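Local atomic coordinates of ProQ/FinO domain-containing protein (Neisseria meningitidis, PDB entry 3MW6), a protein that probably binds RNA, as a FinO-like RNA chaperone of the ProQ/FinO family. Residues A17-T20 and K24-T27; Y80-A85 and Q120-Q125; R90-L93 and F97-E100. One frame throughout, in Å; residues are numbered along the deposited sequence.

Contact 1 closes first along the mostly helical chain; the hairpin of contact 3 lies in sequence between the two halves of contact 2. Contact 1 is across the chain's centre from the other two, its centre about 33 Å from that of contact 2 and about 30 Å from that of contact 3, and touches neither. Contacts 2 and 3 have centres about 21 Å apart but touch through side chains of helix 78-86 and strand 89-91, which follow each other in the chain. There Tyr-80 OH comes within 3.8 Å of Arg-90 NH1, and Leu-84 also packs on the arginine. The second subunit reaches this junction, its Glu-104 hydrogen-bonded to Tyr-80 OH and salt-bridged to Arg-90.

Contact 1: A17-T20 and K24-T27; sequences AVQT and KKQT
Gln-26 reaches back across the bend in the chain and gives an amide hydrogen to the backbone of Thr-20, with NE2 2.8 Å from Thr-20 O. The bond is short but not straight: its N-H...O angle is 134°, and the acceptor stands off the plane of the glutamine amide. The aliphatic root of the same side chain takes part as well, since Gln-26 CB rests 3.6 Å from Thr-20 O. On the other flank, Lys-25 lays its CG 3.6 Å from Gln-19 O, and its chain then turns at chi2 (65°) and passes obliquely beside the glutamine, bringing CE to 4.0 Å from Gln-19 NE2. This lysine contact is van der Waals in character and lies toward the surface.

The two segments belong to a helix-loop-helix connection, the end region of helix 9-19 and the first turns of helix 23-37, which brings the CA atoms of Thr-20 and Gln-26 4.6 Å apart. Thr-20 is itself tied to the helix that precedes it. A chi1 of 71° swings its OG1 back over that helix, where it donates to Ala-17 O at 2.7 Å, in the carbonyl plane and on a lone pair. The backbone N of Thr-20 turns to the same oxygen in a weak bond.

Gln-26 is buried, and both ends of its amide are engaged: while NE2 serves Thr-20, OE1 accepts from the backbone N of Asp-63. These two bonds fix the rotation of the amide. Farther out, the Gln-26 side chain touches Leu-66 of helix 64-76, Met-29 one turn on in helix 23-37 lies against Gln-19 and Thr-20, and Ser-22 OG is hydrogen-bonded to Lys-25 N.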
ATOM      1  N   ALA A  17     -12.534 -28.148 -12.090  1.00 51.88           N
ATOM      2  CA  ALA A  17     -13.619 -27.246 -12.488  1.00 46.81           C
ATOM      3  C   ALA A  17     -14.792 -27.416 -11.552  1.00 43.31           C
ATOM      4  O   ALA A  17     -15.313 -26.441 -11.031  1.00 49.02           O
ATOM      5  CB  ALA A  17     -14.057 -27.505 -13.930  1.00 44.78           C
ATOM      6  N   VAL A  18     -15.202 -28.662 -11.333  1.00 43.70           N
ATOM      7  CA  VAL A  18     -16.304 -28.952 -10.417  1.00 44.37           C
ATOM      8  C   VAL A  18     -16.045 -28.344  -9.042  1.00 50.30           C
ATOM      9  O   VAL A  18     -16.931 -27.738  -8.442  1.00 53.38           O
ATOM     10  CB  VAL A  18     -16.498 -30.458 -10.220  1.00 42.55           C
ATOM     11  CG1 VAL A  18     -17.356 -30.722  -8.969  1.00 39.33           C
ATOM     12  CG2 VAL A  18     -17.085 -31.109 -11.477  1.00 36.25           C
ATOM     13  N   GLN A  19     -14.834 -28.524  -8.531  1.00 50.87           N
ATOM     14  CA  GLN A  19     -14.474 -27.984  -7.221  1.00 49.49           C
ATOM     15  C   GLN A  19     -14.571 -26.458  -7.160  1.00 49.88           C
ATOM     16  O   GLN A  19     -14.896 -25.903  -6.117  1.00 56.10           O
ATOM     17  CB  GLN A  19     -13.065 -28.433  -6.820  1.00 38.65           C
ATOM     18  CG  GLN A  19     -13.018 -29.783  -6.147  1.00 47.03           C
ATOM     19  CD  GLN A  19     -11.595 -30.294  -5.983  1.00 69.39           C
ATOM     20  OE1 GLN A  19     -10.684 -29.867  -6.696  1.00 69.97           O
ATOM     21  NE2 GLN A  19     -11.397 -31.209  -5.037  1.00 77.46           N
ATOM     22  N   THR A  20     -14.290 -25.779  -8.271  1.00 48.43           N
ATOM     23  CA  THR A  20     -14.272 -24.313  -8.269  1.00 48.37           C
ATOM     24  C   THR A  20     -15.663 -23.698  -8.114  1.00 49.53           C
ATOM     25  O   THR A  20     -15.786 -22.493  -7.925  1.00 49.30           O
ATOM     26  CB  THR A  20     -13.626 -23.725  -9.549  1.00 45.70           C
ATOM     27  OG1 THR A  20     -14.504 -23.931 -10.652  1.00 50.85           O
ATOM     28  CG2 THR A  20     -12.282 -24.386  -9.851  1.00 52.73           C
ATOM     29  N   LYS A  24     -15.779 -20.885  -1.273  1.00 53.88           N
ATOM     30  CA  LYS A  24     -14.792 -21.169  -0.239  1.00 57.89           C
ATOM     31  C   LYS A  24     -13.678 -22.068  -0.790  1.00 56.92           C
ATOM     32  O   LYS A  24     -12.495 -21.866  -0.510  1.00 50.50           O
ATOM     33  CB  LYS A  24     -15.456 -21.840   0.963  1.00 61.67           C
ATOM     34  CG  LYS A  24     -14.480 -22.618   1.824  1.00 75.90           C
ATOM     35  CD  LYS A  24     -15.134 -23.151   3.083  1.00 88.34           C
ATOM     36  CE  LYS A  24     -14.082 -23.679   4.048  1.00 94.31           C
ATOM     37  NZ  LYS A  24     -14.631 -23.863   5.420  1.00 98.55           N
ATOM     38  N   LYS A  25     -14.062 -23.063  -1.580  1.00 51.56           N
ATOM     39  CA  LYS A  25     -13.087 -23.984  -2.136  1.00 45.46           C
ATOM     40  C   LYS A  25     -12.261 -23.315  -3.238  1.00 50.08           C
ATOM     41  O   LYS A  25     -11.037 -23.472  -3.272  1.00 50.36           O
ATOM     42  CB  LYS A  25     -13.767 -25.262  -2.628  1.00 48.59           C
ATOM     43  CG  LYS A  25     -12.809 -26.295  -3.223  1.00 57.07           C
ATOM     44  CD  LYS A  25     -11.829 -26.851  -2.192  1.00 59.09           C
ATOM     45  CE  LYS A  25     -10.890 -27.873  -2.845  1.00 68.45           C
ATOM     46  NZ  LYS A  25     -10.056 -28.634  -1.864  1.00 66.76           N
ATOM     47  N   GLN A  26     -12.907 -22.543  -4.115  1.00 46.66           N
ATOM     48  CA  GLN A  26     -12.150 -21.794  -5.125  1.00 45.40           C
ATOM     49  C   GLN A  26     -11.124 -20.835  -4.493  1.00 50.46           C
ATOM     50  O   GLN A  26     -10.020 -20.656  -5.017  1.00 43.20           O
ATOM     51  CB  GLN A  26     -13.057 -21.026  -6.096  1.00 35.45           C
ATOM     52  CG  GLN A  26     -12.232 -20.387  -7.215  1.00 36.04           C
ATOM     53  CD  GLN A  26     -13.052 -19.754  -8.326  1.00 47.78           C
ATOM     54  OE1 GLN A  26     -12.521 -18.966  -9.114  1.00 46.79           O
ATOM     55  NE2 GLN A  26     -14.347 -20.102  -8.410  1.00 42.19           N
ATOM     56  N   THR A  27     -11.493 -20.233  -3.363  1.00 47.49           N
ATOM     57  CA  THR A  27     -10.608 -19.301  -2.648  1.00 44.50           C
ATOM     58  C   THR A  27      -9.355 -19.963  -2.052  1.00 44.66           C
ATOM     59  O   THR A  27      -8.260 -19.411  -2.128  1.00 41.19           O
ATOM     60  CB  THR A  27     -11.362 -18.544  -1.550  1.00 42.69           C
ATOM     61  OG1 THR A  27     -12.466 -17.848  -2.142  1.00 50.34           O
ATOM     62  CG2 THR A  27     -10.445 -17.543  -0.865  1.00 41.02           C
TER

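Contact 2: Y80-A85 and Q120-Q125; sequences YLKALA and QQQSAQ
Lys-82 and Gln-122 meet through one polar bond between two helices, 78-86 and 113-124, both within the ProQ/FinO family region. The backbones stand well apart at this level: the nearest CA atoms, those of Lys-82 and Gln-122, are 10.2 Å from each other, and the segments bury just 78 Å² in all. Each side chain points toward the other helix and spans part of the distance, Gln-122 as an extended chain with CG anti to its N (chi1 179°).

The close packing lies to one side of this bridge. The Lys-82 side chain lies on Ala-118 and Leu-119, and Leu-81 meets Val-115, all of helix 113-124. Leu-81 and Leu-84 also pack on Ile-108 of the second subunit, so the face of the helix carrying these two leucines is buried.

Toward the end of helix 113-124 the character changes. Gln-122 is exposed, and the residues after it, Ser-123 to Gln-125, are poorly ordered, which suggests that the helix end is mobile. To reach Gln-122, the Lys-82 chain bends at chi3 and again at chi4 (72°), which turns the ammonium group to the glutamine: Lys-82 NZ donates to Gln-122 OE1 at 2.8 Å, the lysine nitrogen lying 30° off the plane of the glutamine carbonyl.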
ATOM      1  N   TYR A  80       2.877  -8.590   5.217  1.00 34.94           N
ATOM      2  CA  TYR A  80       2.903  -7.683   4.071  1.00 31.57           C
ATOM      3  C   TYR A  80       3.131  -6.222   4.487  1.00 33.66           C
ATOM      4  O   TYR A  80       3.988  -5.518   3.930  1.00 37.98           O
ATOM      5  CB  TYR A  80       1.624  -7.805   3.247  1.00 30.69           C
ATOM      6  CG  TYR A  80       1.740  -7.061   1.944  1.00 36.79           C
ATOM      7  CD1 TYR A  80       2.594  -7.515   0.953  1.00 32.82           C
ATOM      8  CD2 TYR A  80       1.022  -5.889   1.712  1.00 25.62           C
ATOM      9  CE1 TYR A  80       2.732  -6.839  -0.246  1.00 33.90           C
ATOM     10  CE2 TYR A  80       1.159  -5.200   0.496  1.00 34.08           C
ATOM     11  CZ  TYR A  80       2.022  -5.688  -0.474  1.00 35.92           C
ATOM     12  OH  TYR A  80       2.175  -5.037  -1.683  1.00 31.89           O
ATOM     13  N   LEU A  81       2.379  -5.761   5.474  1.00 31.23           N
ATOM     14  CA  LEU A  81       2.584  -4.405   5.977  1.00 36.27           C
ATOM     15  C   LEU A  81       4.029  -4.217   6.433  1.00 36.65           C
ATOM     16  O   LEU A  81       4.645  -3.168   6.226  1.00 37.44           O
ATOM     17  CB  LEU A  81       1.630  -4.122   7.142  1.00 38.39           C
ATOM     18  CG  LEU A  81       0.157  -4.194   6.756  1.00 42.53           C
ATOM     19  CD1 LEU A  81      -0.750  -3.986   7.966  1.00 44.81           C
ATOM     20  CD2 LEU A  81      -0.120  -3.144   5.701  1.00 37.60           C
ATOM     21  N   LYS A  82       4.563  -5.241   7.078  1.00 33.52           N
ATOM     22  CA  LYS A  82       5.937  -5.198   7.565  1.00 39.27           C
ATOM     23  C   LYS A  82       6.905  -5.071   6.370  1.00 31.94           C
ATOM     24  O   LYS A  82       7.918  -4.387   6.455  1.00 33.76           O
ATOM     25  CB  LYS A  82       6.217  -6.453   8.394  1.00 41.28           C
ATOM     26  CG  LYS A  82       7.438  -6.402   9.245  1.00 60.38           C
ATOM     27  CD  LYS A  82       7.293  -7.363  10.426  1.00 76.42           C
ATOM     28  CE  LYS A  82       7.000  -8.792   9.980  1.00 84.40           C
ATOM     29  NZ  LYS A  82       8.185  -9.466   9.359  1.00 87.65           N
ATOM     30  N   ALA A  83       6.546  -5.684   5.249  1.00 29.82           N
ATOM     31  CA  ALA A  83       7.346  -5.597   4.026  1.00 36.11           C
ATOM     32  C   ALA A  83       7.266  -4.180   3.489  1.00 35.75           C
ATOM     33  O   ALA A  83       8.247  -3.638   2.996  1.00 41.94           O
ATOM     34  CB  ALA A  83       6.838  -6.597   2.958  1.00 27.25           C
ATOM     35  N   LEU A  84       6.090  -3.575   3.576  1.00 31.03           N
ATOM     36  CA  LEU A  84       5.947  -2.206   3.104  1.00 28.68           C
ATOM     37  C   LEU A  84       6.744  -1.271   4.005  1.00 25.95           C
ATOM     38  O   LEU A  84       7.311  -0.282   3.543  1.00 31.98           O
ATOM     39  CB  LEU A  84       4.479  -1.780   3.091  1.00 31.42           C
ATOM     40  CG  LEU A  84       3.531  -2.428   2.098  1.00 31.54           C
ATOM     41  CD1 LEU A  84       2.200  -1.703   2.208  1.00 30.93           C
ATOM     42  CD2 LEU A  84       4.066  -2.330   0.676  1.00 29.09           C
ATOM     43  N   ALA A  85       6.789  -1.575   5.297  1.00 23.96           N
ATOM     44  CA  ALA A  85       7.593  -0.772   6.227  1.00 24.86           C
ATOM     45  C   ALA A  85       9.076  -0.899   5.914  1.00 38.22           C
ATOM     46  O   ALA A  85       9.873   0.020   6.174  1.00 36.66           O
ATOM     47  CB  ALA A  85       7.351  -1.222   7.647  1.00 24.96           C
ATOM     48  N   GLN A 120       8.327  -5.971  16.838  1.00100.63           N
ATOM     49  CA  GLN A 120       8.703  -6.347  18.200  1.00103.44           C
ATOM     50  C   GLN A 120       8.840  -7.866  18.371  1.00108.37           C
ATOM     51  O   GLN A 120       9.724  -8.351  19.093  1.00105.31           O
ATOM     52  CB  GLN A 120       7.686  -5.813  19.204  1.00 93.16           C
ATOM     53  CG  GLN A 120       7.820  -4.345  19.510  1.00 90.11           C
ATOM     54  CD  GLN A 120       7.112  -3.982  20.799  1.00 90.35           C
ATOM     55  OE1 GLN A 120       7.305  -2.896  21.345  1.00 98.13           O
ATOM     56  NE2 GLN A 120       6.297  -4.904  21.303  1.00 80.83           N
ATOM     57  N   GLN A 121       7.948  -8.608  17.718  1.00105.67           N
ATOM     58  CA  GLN A 121       8.002 -10.064  17.738  1.00108.51           C
ATOM     59  C   GLN A 121       9.249 -10.558  17.010  1.00114.21           C
ATOM     60  O   GLN A 121      10.019 -11.343  17.553  1.00117.44           O
ATOM     61  CB  GLN A 121       6.739 -10.657  17.105  1.00101.96           C
ATOM     62  CG  GLN A 121       5.464 -10.392  17.904  1.00 97.76           C
ATOM     63  CD  GLN A 121       4.201 -10.778  17.151  1.00 89.15           C
ATOM     64  OE1 GLN A 121       4.174 -10.787  15.922  1.00 82.59           O
ATOM     65  NE2 GLN A 121       3.144 -11.089  17.890  1.00 88.28           N
ATOM     66  N   GLN A 122       9.440 -10.072  15.786  1.00114.15           N
ATOM     67  CA  GLN A 122      10.579 -10.438  14.941  1.00114.23           C
ATOM     68  C   GLN A 122      11.946 -10.311  15.634  1.00118.15           C
ATOM     69  O   GLN A 122      12.829 -11.149  15.440  1.00115.20           O
ATOM     70  CB  GLN A 122      10.550  -9.600  13.658  1.00107.13           C
ATOM     71  CG  GLN A 122      11.695  -9.850  12.700  1.00103.83           C
ATOM     72  CD  GLN A 122      11.478  -9.168  11.363  1.00 98.66           C
ATOM     73  OE1 GLN A 122      10.660  -9.613  10.557  1.00 96.18           O
ATOM     74  NE2 GLN A 122      12.205  -8.078  11.122  1.00 93.96           N
ATOM     75  N   SER A 123      12.113  -9.264  16.438  1.00123.86           N
ATOM     76  CA  SER A 123      13.368  -9.026  17.146  1.00131.08           C
ATOM     77  C   SER A 123      13.489  -9.843  18.437  1.00140.00           C
ATOM     78  O   SER A 123      14.597 -10.077  18.931  1.00140.93           O
ATOM     79  CB  SER A 123      13.528  -7.537  17.449  1.00130.33           C
ATOM     80  OG  SER A 123      12.375  -7.026  18.095  1.00129.91           O
ATOM     81  N   ALA A 124      12.349 -10.265  18.980  1.00146.39           N
ATOM     82  CA  ALA A 124      12.324 -11.095  20.183  1.00151.30           C
ATOM     83  C   ALA A 124      12.555 -12.571  19.851  1.00153.22           C
ATOM     84  O   ALA A 124      12.869 -13.373  20.734  1.00156.28           O
ATOM     85  CB  ALA A 124      11.006 -10.913  20.933  1.00150.81           C
ATOM     86  N   GLN A 125      12.395 -12.919  18.574  1.00149.56           N
ATOM     87  CA  GLN A 125      12.692 -14.264  18.089  1.00145.03           C
ATOM     88  C   GLN A 125      14.175 -14.368  17.728  1.00145.26           C
ATOM     89  O   GLN A 125      14.733 -15.464  17.649  1.00145.29           O
ATOM     90  CB  GLN A 125      11.821 -14.605  16.878  1.00137.91           C
ATOM     91  CG  GLN A 125      10.528 -13.816  16.832  1.00134.86           C
ATOM     92  CD  GLN A 125       9.347 -14.617  16.325  1.00132.70           C
ATOM     93  OE1 GLN A 125       9.168 -14.785  15.119  1.00130.93           O
ATOM     94  NE2 GLN A 125       8.519 -15.101  17.248  1.00130.97           N
TER

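Contact 3: R90-L93 and F97-E100; sequences RFDL and FKGE
A beta hairpin, strand 89-91 returning as strand 97-100, is held together here by the backbones of Arg-90, Lys-98 and Gly-99. Arg-90 bonds in both directions: its N donates to Gly-99 O at 3.1 Å, and its O accepts from Lys-98 N at 2.7 Å, both nearly straight. Phe-91 and Phe-97 form the neighbouring antiparallel non-hydrogen-bonded pair.

Although the CB atoms of that pair point away from the opposite strand, the two rings come together farther out, where the side chains run alongside each other. They make an offset edge-to-face stack, planes at 72° and centroids 5.4 Å apart. The edge of Phe-97 is the one presented, with its CE1 3.5 Å from Phe-91 CZ.

Arg-90 runs the other way, extended from CG to NE, and lies along the Glu-100 backbone. Its NE donates to Glu-100 O at 3.0 Å in a bent bond (138°); the oxygen lies in the guanidinium plane, whereas the nitrogen stands 62° out of the carbonyl plane. At the far end of the buried guanidinium, NH1 is hydrogen-bonded to Leu-47 O and salt-bridged to Glu-104 of the second subunit, and NH2 is salt-bridged to Glu-105, so its charge is probably well balanced.

At the turn, Asp-92 CB packs 4.0 Å from Lys-98 CD, and a water donates to both Asp-92 OD1 and Phe-97 O. The other carboxylate oxygen, OD2, takes the backbone N-H groups of Asn-94 and Arg-96, tying the aspartate to the connecting loop. Phe-91 also shares backbone hydrogen bonds with Pro-46 and Ala-48, which ties its strand to the segment before helix 51-58 and completes the short beta hairpin of this ProQ/FinO domain.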
ATOM      1  N   ARG A  90       9.271  -2.395  -5.575  1.00 25.45           N
ATOM      2  CA  ARG A  90       8.168  -3.316  -5.766  1.00 31.99           C
ATOM      3  C   ARG A  90       8.482  -4.305  -6.888  1.00 36.04           C
ATOM      4  O   ARG A  90       9.310  -4.031  -7.759  1.00 40.16           O
ATOM      5  CB  ARG A  90       6.886  -2.552  -6.071  1.00 32.66           C
ATOM      6  CG  ARG A  90       6.417  -1.672  -4.939  1.00 35.99           C
ATOM      7  CD  ARG A  90       5.123  -0.910  -5.304  1.00 37.02           C
ATOM      8  NE  ARG A  90       4.670  -0.166  -4.140  1.00 40.27           N
ATOM      9  CZ  ARG A  90       3.796  -0.639  -3.263  1.00 34.96           C
ATOM     10  NH1 ARG A  90       3.268  -1.843  -3.427  1.00 31.79           N
ATOM     11  NH2 ARG A  90       3.458   0.085  -2.217  1.00 29.79           N
ATOM     12  N   PHE A  91       7.809  -5.451  -6.866  1.00 38.84           N
ATOM     13  CA  PHE A  91       8.135  -6.558  -7.756  1.00 37.59           C
ATOM     14  C   PHE A  91       6.908  -7.022  -8.539  1.00 46.43           C
ATOM     15  O   PHE A  91       5.811  -7.083  -7.983  1.00 50.84           O
ATOM     16  CB  PHE A  91       8.688  -7.729  -6.935  1.00 33.85           C
ATOM     17  CG  PHE A  91      10.024  -7.456  -6.313  1.00 33.59           C
ATOM     18  CD1 PHE A  91      11.173  -8.045  -6.817  1.00 32.29           C
ATOM     19  CD2 PHE A  91      10.134  -6.597  -5.223  1.00 30.44           C
ATOM     20  CE1 PHE A  91      12.416  -7.787  -6.256  1.00 33.74           C
ATOM     21  CE2 PHE A  91      11.364  -6.329  -4.655  1.00 33.06           C
ATOM     22  CZ  PHE A  91      12.518  -6.937  -5.168  1.00 40.65           C
ATOM     23  N   ASP A  92       7.083  -7.355  -9.822  1.00 42.84           N
ATOM     24  CA  ASP A  92       5.968  -7.869 -10.633  1.00 39.15           C
ATOM     25  C   ASP A  92       5.873  -9.387 -10.509  1.00 35.98           C
ATOM     26  O   ASP A  92       6.627  -9.985  -9.732  1.00 41.79           O
ATOM     27  CB  ASP A  92       6.053  -7.412 -12.096  1.00 42.01           C
ATOM     28  CG  ASP A  92       7.282  -7.944 -12.819  1.00 49.87           C
ATOM     29  OD1 ASP A  92       7.666  -7.331 -13.843  1.00 55.22           O
ATOM     30  OD2 ASP A  92       7.876  -8.953 -12.366  1.00 46.85           O
ATOM     31  N   LEU A  93       4.939 -10.005 -11.231  1.00 39.11           N
ATOM     32  CA  LEU A  93       4.752 -11.462 -11.151  1.00 45.09           C
ATOM     33  C   LEU A  93       6.006 -12.250 -11.487  1.00 45.53           C
ATOM     34  O   LEU A  93       6.141 -13.400 -11.075  1.00 48.03           O
ATOM     35  CB  LEU A  93       3.615 -11.939 -12.061  1.00 44.40           C
ATOM     36  CG  LEU A  93       2.224 -11.663 -11.513  1.00 42.27           C
ATOM     37  CD1 LEU A  93       1.141 -12.353 -12.359  1.00 39.59           C
ATOM     38  CD2 LEU A  93       2.151 -12.115 -10.059  1.00 37.17           C
ATOM     39  N   PHE A  97      12.021  -5.955 -10.665  1.00 40.76           N
ATOM     40  CA  PHE A  97      11.736  -4.606 -10.216  1.00 42.35           C
ATOM     41  C   PHE A  97      10.625  -3.983 -11.048  1.00 42.19           C
ATOM     42  O   PHE A  97      10.634  -4.065 -12.263  1.00 44.79           O
ATOM     43  CB  PHE A  97      12.993  -3.739 -10.292  1.00 43.82           C
ATOM     44  CG  PHE A  97      14.065  -4.123  -9.297  1.00 47.95           C
ATOM     45  CD1 PHE A  97      13.755  -4.880  -8.177  1.00 42.61           C
ATOM     46  CD2 PHE A  97      15.380  -3.723  -9.486  1.00 46.49           C
ATOM     47  CE1 PHE A  97      14.742  -5.238  -7.273  1.00 44.20           C
ATOM     48  CE2 PHE A  97      16.375  -4.076  -8.575  1.00 47.22           C
ATOM     49  CZ  PHE A  97      16.052  -4.830  -7.467  1.00 42.92           C
ATOM     50  N   LYS A  98       9.658  -3.369 -10.382  1.00 48.32           N
ATOM     51  CA  LYS A  98       8.665  -2.546 -11.068  1.00 44.15           C
ATOM     52  C   LYS A  98       8.048  -1.539 -10.095  1.00 40.85           C
ATOM     53  O   LYS A  98       7.103  -1.852  -9.367  1.00 40.15           O
ATOM     54  CB  LYS A  98       7.599  -3.414 -11.743  1.00 42.22           C
ATOM     55  CG  LYS A  98       6.593  -2.631 -12.561  1.00 47.00           C
ATOM     56  CD  LYS A  98       5.702  -3.579 -13.344  1.00 54.60           C
ATOM     57  CE  LYS A  98       4.569  -2.845 -14.040  1.00 59.94           C
ATOM     58  NZ  LYS A  98       3.665  -3.808 -14.744  1.00 62.62           N
ATOM     59  N   GLY A  99       8.606  -0.332 -10.079  1.00 43.93           N
ATOM     60  CA  GLY A  99       8.167   0.712  -9.174  1.00 38.34           C
ATOM     61  C   GLY A  99       8.826   0.575  -7.811  1.00 47.86           C
ATOM     62  O   GLY A  99       9.782  -0.189  -7.651  1.00 47.16           O
ATOM     63  N   GLU A 100       8.310   1.304  -6.825  1.00 43.76           N
ATOM     64  CA  GLU A 100       8.846   1.237  -5.466  1.00 43.47           C
ATOM     65  C   GLU A 100       7.801   1.562  -4.387  1.00 46.80           C
ATOM     66  O   GLU A 100       6.664   1.939  -4.693  1.00 42.88           O
ATOM     67  CB  GLU A 100      10.058   2.157  -5.310  1.00 43.39           C
ATOM     68  CG  GLU A 100       9.872   3.555  -5.900  1.00 62.75           C
ATOM     69  CD  GLU A 100      10.268   3.628  -7.379  1.00 86.78           C
ATOM     70  OE1 GLU A 100      11.285   3.005  -7.769  1.00 85.84           O
ATOM     71  OE2 GLU A 100       9.566   4.321  -8.152  1.00 96.08           O
TER
HETATM   72  O   HOH W   1       9.271  -5.229 -14.596  1.00 54.01           O